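Local structure of pyridoxamine 5'-phosphate oxidase-related, FMN-binding protein (Mycobacterium smegmatis, 6ECI) at residues 21-26 against 67-72. The protein binds flavin-adenine dinucleotide and probably sequesters it, a role linked to protecting mycobacteria against hypoxic and oxidative stress. Numbering follows the deposited sequence.
Sequences LGRIVT and FEADDH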
ATOM      1  N   LEU B  21       6.112  -0.609   8.021  1.00 16.01           N
ATOM      2  CA  LEU B  21       5.833   0.162   6.817  1.00 12.98           C
ATOM      3  C   LEU B  21       4.408  -0.113   6.358  1.00 15.10           C
ATOM      4  O   LEU B  21       4.035  -1.269   6.131  1.00 12.90           O
ATOM      5  CB  LEU B  21       6.838  -0.176   5.715  1.00 12.93           C
ATOM      6  CG  LEU B  21       6.864   0.775   4.520  1.00 25.06           C
ATOM      7  CD1 LEU B  21       7.310   2.159   4.959  1.00 24.97           C
ATOM      8  CD2 LEU B  21       7.784   0.236   3.438  1.00 20.82           C
ATOM      9  N   GLY B  22       3.618   0.951   6.229  1.00 18.86           N
ATOM     10  CA  GLY B  22       2.258   0.861   5.735  1.00 14.11           C
ATOM     11  C   GLY B  22       1.968   1.966   4.742  1.00 19.06           C
ATOM     12  O   GLY B  22       2.885   2.691   4.343  1.00 17.92           O
ATOM     13  N   ARG B  23       0.709   2.123   4.337  1.00 18.16           N
ATOM     14  CA  ARG B  23       0.374   3.056   3.270  1.00 16.23           C
ATOM     15  C   ARG B  23      -0.932   3.771   3.576  1.00 18.98           C
ATOM     16  O   ARG B  23      -1.942   3.126   3.876  1.00 17.39           O
ATOM     17  CB  ARG B  23       0.273   2.326   1.929  1.00 16.88           C
ATOM     18  CG  ARG B  23       1.597   1.762   1.445  1.00 31.55           C
ATOM     19  CD  ARG B  23       1.436   0.372   0.871  1.00 26.73           C
ATOM     20  NE  ARG B  23       1.249  -0.651   1.893  1.00 44.90           N
ATOM     21  CZ  ARG B  23       2.234  -1.362   2.432  1.00 22.90           C
ATOM     22  NH1 ARG B  23       3.491  -1.158   2.059  1.00 14.95           N
ATOM     23  NH2 ARG B  23       1.961  -2.279   3.349  1.00 24.40           N
ATOM     24  N   ILE B  24      -0.902   5.101   3.501  1.00 14.40           N
ATOM     25  CA  ILE B  24      -2.104   5.923   3.565  1.00 13.05           C
ATOM     26  C   ILE B  24      -2.662   6.065   2.156  1.00 18.01           C
ATOM     27  O   ILE B  24      -1.922   6.375   1.213  1.00 18.40           O
ATOM     28  CB  ILE B  24      -1.797   7.301   4.174  1.00 14.69           C
ATOM     29  CG1 ILE B  24      -1.465   7.181   5.661  1.00 23.46           C
ATOM     30  CG2 ILE B  24      -2.970   8.250   3.974  1.00 17.74           C
ATOM     31  CD1 ILE B  24      -2.675   7.077   6.560  1.00 17.39           C
ATOM     32  N   VAL B  25      -3.962   5.834   2.002  1.00 13.69           N
ATOM     33  CA  VAL B  25      -4.641   5.977   0.718  1.00 20.17           C
ATOM     34  C   VAL B  25      -5.697   7.061   0.867  1.00 18.45           C
ATOM     35  O   VAL B  25      -6.606   6.940   1.697  1.00 17.85           O
ATOM     36  CB  VAL B  25      -5.268   4.652   0.248  1.00 25.41           C
ATOM     37  CG1 VAL B  25      -6.085   4.864  -1.017  1.00 15.15           C
ATOM     38  CG2 VAL B  25      -4.186   3.609   0.014  1.00 23.63           C
ATOM     39  N   THR B  26      -5.573   8.121   0.073  1.00 18.02           N
ATOM     40  CA  THR B  26      -6.502   9.239   0.096  1.00 25.03           C
ATOM     41  C   THR B  26      -7.235   9.327  -1.235  1.00 27.24           C
ATOM     42  O   THR B  26      -6.703   8.946  -2.282  1.00 28.98           O
ATOM     43  CB  THR B  26      -5.780  10.561   0.386  1.00 26.77           C
ATOM     44  OG1 THR B  26      -4.724  10.752  -0.565  1.00 26.74           O
ATOM     45  CG2 THR B  26      -5.196  10.547   1.790  1.00 29.28           C
ATOM     46  N   PHE B  67      -5.824   3.136   5.596  1.00 18.81           N
ATOM     47  CA  PHE B  67      -4.503   2.683   6.002  1.00 18.06           C
ATOM     48  C   PHE B  67      -4.410   1.182   5.790  1.00 14.85           C
ATOM     49  O   PHE B  67      -5.310   0.437   6.190  1.00 11.12           O
ATOM     50  CB  PHE B  67      -4.196   3.010   7.460  1.00 14.65           C
ATOM     51  CG  PHE B  67      -2.887   2.446   7.930  1.00 15.89           C
ATOM     52  CD1 PHE B  67      -1.699   3.095   7.639  1.00 14.72           C
ATOM     53  CD2 PHE B  67      -2.841   1.262   8.645  1.00 15.96           C
ATOM     54  CE1 PHE B  67      -0.492   2.581   8.062  1.00 17.92           C
ATOM     55  CE2 PHE B  67      -1.636   0.741   9.070  1.00 17.96           C
ATOM     56  CZ  PHE B  67      -0.458   1.402   8.777  1.00 15.50           C
ATOM     57  N   GLU B  68      -3.318   0.741   5.179  1.00 13.29           N
ATOM     58  CA  GLU B  68      -3.122  -0.673   4.923  1.00 19.87           C
ATOM     59  C   GLU B  68      -1.681  -1.052   5.222  1.00 17.11           C
ATOM     60  O   GLU B  68      -0.759  -0.251   5.056  1.00 18.92           O
ATOM     61  CB  GLU B  68      -3.479  -1.036   3.476  1.00 16.48           C
ATOM     62  CG  GLU B  68      -3.580  -2.524   3.219  1.00 16.90           C
ATOM     63  CD  GLU B  68      -2.280  -3.119   2.721  1.00 19.39           C
ATOM     64  OE1 GLU B  68      -1.350  -2.344   2.418  1.00 19.57           O
ATOM     65  OE2 GLU B  68      -2.193  -4.362   2.630  1.00 15.44           O
ATOM     66  N   ALA B  69      -1.510  -2.285   5.689  1.00 16.50           N
ATOM     67  CA  ALA B  69      -0.207  -2.894   5.888  1.00 15.64           C
ATOM     68  C   ALA B  69      -0.384  -4.401   5.765  1.00 19.46           C
ATOM     69  O   ALA B  69      -1.458  -4.936   6.057  1.00 19.64           O
ATOM     70  CB  ALA B  69       0.395  -2.517   7.244  1.00 12.76           C
ATOM     71  N   ASP B  70       0.665  -5.082   5.310  1.00 17.89           N
ATOM     72  CA  ASP B  70       0.567  -6.512   5.056  1.00 18.77           C
ATOM     73  C   ASP B  70       1.933  -7.155   5.254  1.00 17.88           C
ATOM     74  O   ASP B  70       2.931  -6.478   5.511  1.00 21.45           O
ATOM     75  CB  ASP B  70       0.016  -6.785   3.651  1.00 16.86           C
ATOM     76  CG  ASP B  70       0.763  -6.032   2.568  1.00 14.21           C
ATOM     77  OD1 ASP B  70       2.011  -6.046   2.577  1.00 23.75           O
ATOM     78  OD2 ASP B  70       0.103  -5.440   1.689  1.00 16.94           O
ATOM     79  N   ASP B  71       1.962  -8.479   5.130  1.00 17.48           N
ATOM     80  CA  ASP B  71       3.185  -9.271   5.196  1.00 27.93           C
ATOM     81  C   ASP B  71       2.855 -10.672   4.703  1.00 25.68           C
ATOM     82  O   ASP B  71       1.686 -11.054   4.604  1.00 20.54           O
ATOM     83  CB  ASP B  71       3.769  -9.306   6.610  1.00 26.37           C
ATOM     84  CG  ASP B  71       5.240  -9.662   6.620  1.00 25.85           C
ATOM     85  OD1 ASP B  71       5.993  -9.119   5.785  1.00 27.00           O
ATOM     86  OD2 ASP B  71       5.643 -10.494   7.458  1.00 37.64           O
ATOM     87  N   HIS B  72       3.903 -11.442   4.408  1.00 22.79           N
ATOM     88  CA  HIS B  72       3.725 -12.755   3.808  1.00 21.12           C
ATOM     89  C   HIS B  72       5.004 -13.567   3.957  1.00 25.68           C
ATOM     90  O   HIS B  72       6.099 -13.018   4.105  1.00 24.23           O
ATOM     91  CB  HIS B  72       3.363 -12.640   2.326  1.00 14.97           C
ATOM     92  CG  HIS B  72       4.525 -12.256   1.464  1.00 21.55           C
ATOM     93  ND1 HIS B  72       5.321 -13.186   0.831  1.00 17.46           N
ATOM     94  CD2 HIS B  72       5.044 -11.044   1.157  1.00 22.89           C
ATOM     95  CE1 HIS B  72       6.270 -12.561   0.157  1.00 24.89           C
ATOM     96  NE2 HIS B  72       6.125 -11.262   0.339  1.00 18.83           N
TER
HETATM   97  O   HOH W   1       3.036  -3.882   5.202  1.00 16.53           O
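Arg23 and Glu68 face each other as a hydrogen-bonded pair where antiparallel strands 21-28 and 64-72 meet in the sheet of this FMN-binding-type fold. Arg23 N gives its hydrogen to Glu68 O at 2.9 Å, and Glu68 N returns one to Arg23 O at 3.0 Å, so the backbone N and O of both residues are satisfied by each other. The side chains then run alongside each other on the same face. Bends at chi2 and chi3 fold the arginine back toward its partner, and Arg23 NE reaches Glu68 OE1 at 3.1 Å in a salt bridge, the oxygen lying 20° out of the guanidinium plane. Arg23 NH2 adds a weak second bond to the same oxygen. Past Gly22 and Ala69 the strands part, and water 1 bridges the gap: it donates to Leu21 O, 2.9 Å away, and accepts from Asp70 N and, in the guanidinium plane, from Arg23 NH2, both at 2.7 Å. On the other face the Phe67 ring, its CG anti to the backbone N (chi1 175°), lies beside side-chain-free Gly22, with CE1 4.0 Å from Gly22 CA. Ile24 CD1 meets the edge of that ring, and Phe39 packs against it edge-to-face. Arg23 finds its strongest polar partner across the dimer interface: its NH1 is salt-bridged to Asp70 of the second subunit, while Asp70 here receives Arg23 of that subunit in return. With Leu21 touching FAD, the strand pair borders both the cofactor pocket and the dimer interface. Buried arginines from two chains come close together here, and the acid groups of Glu68 and Asp70 would be expected to offset at least part of their like charge, tying sheet pairing to dimer assembly.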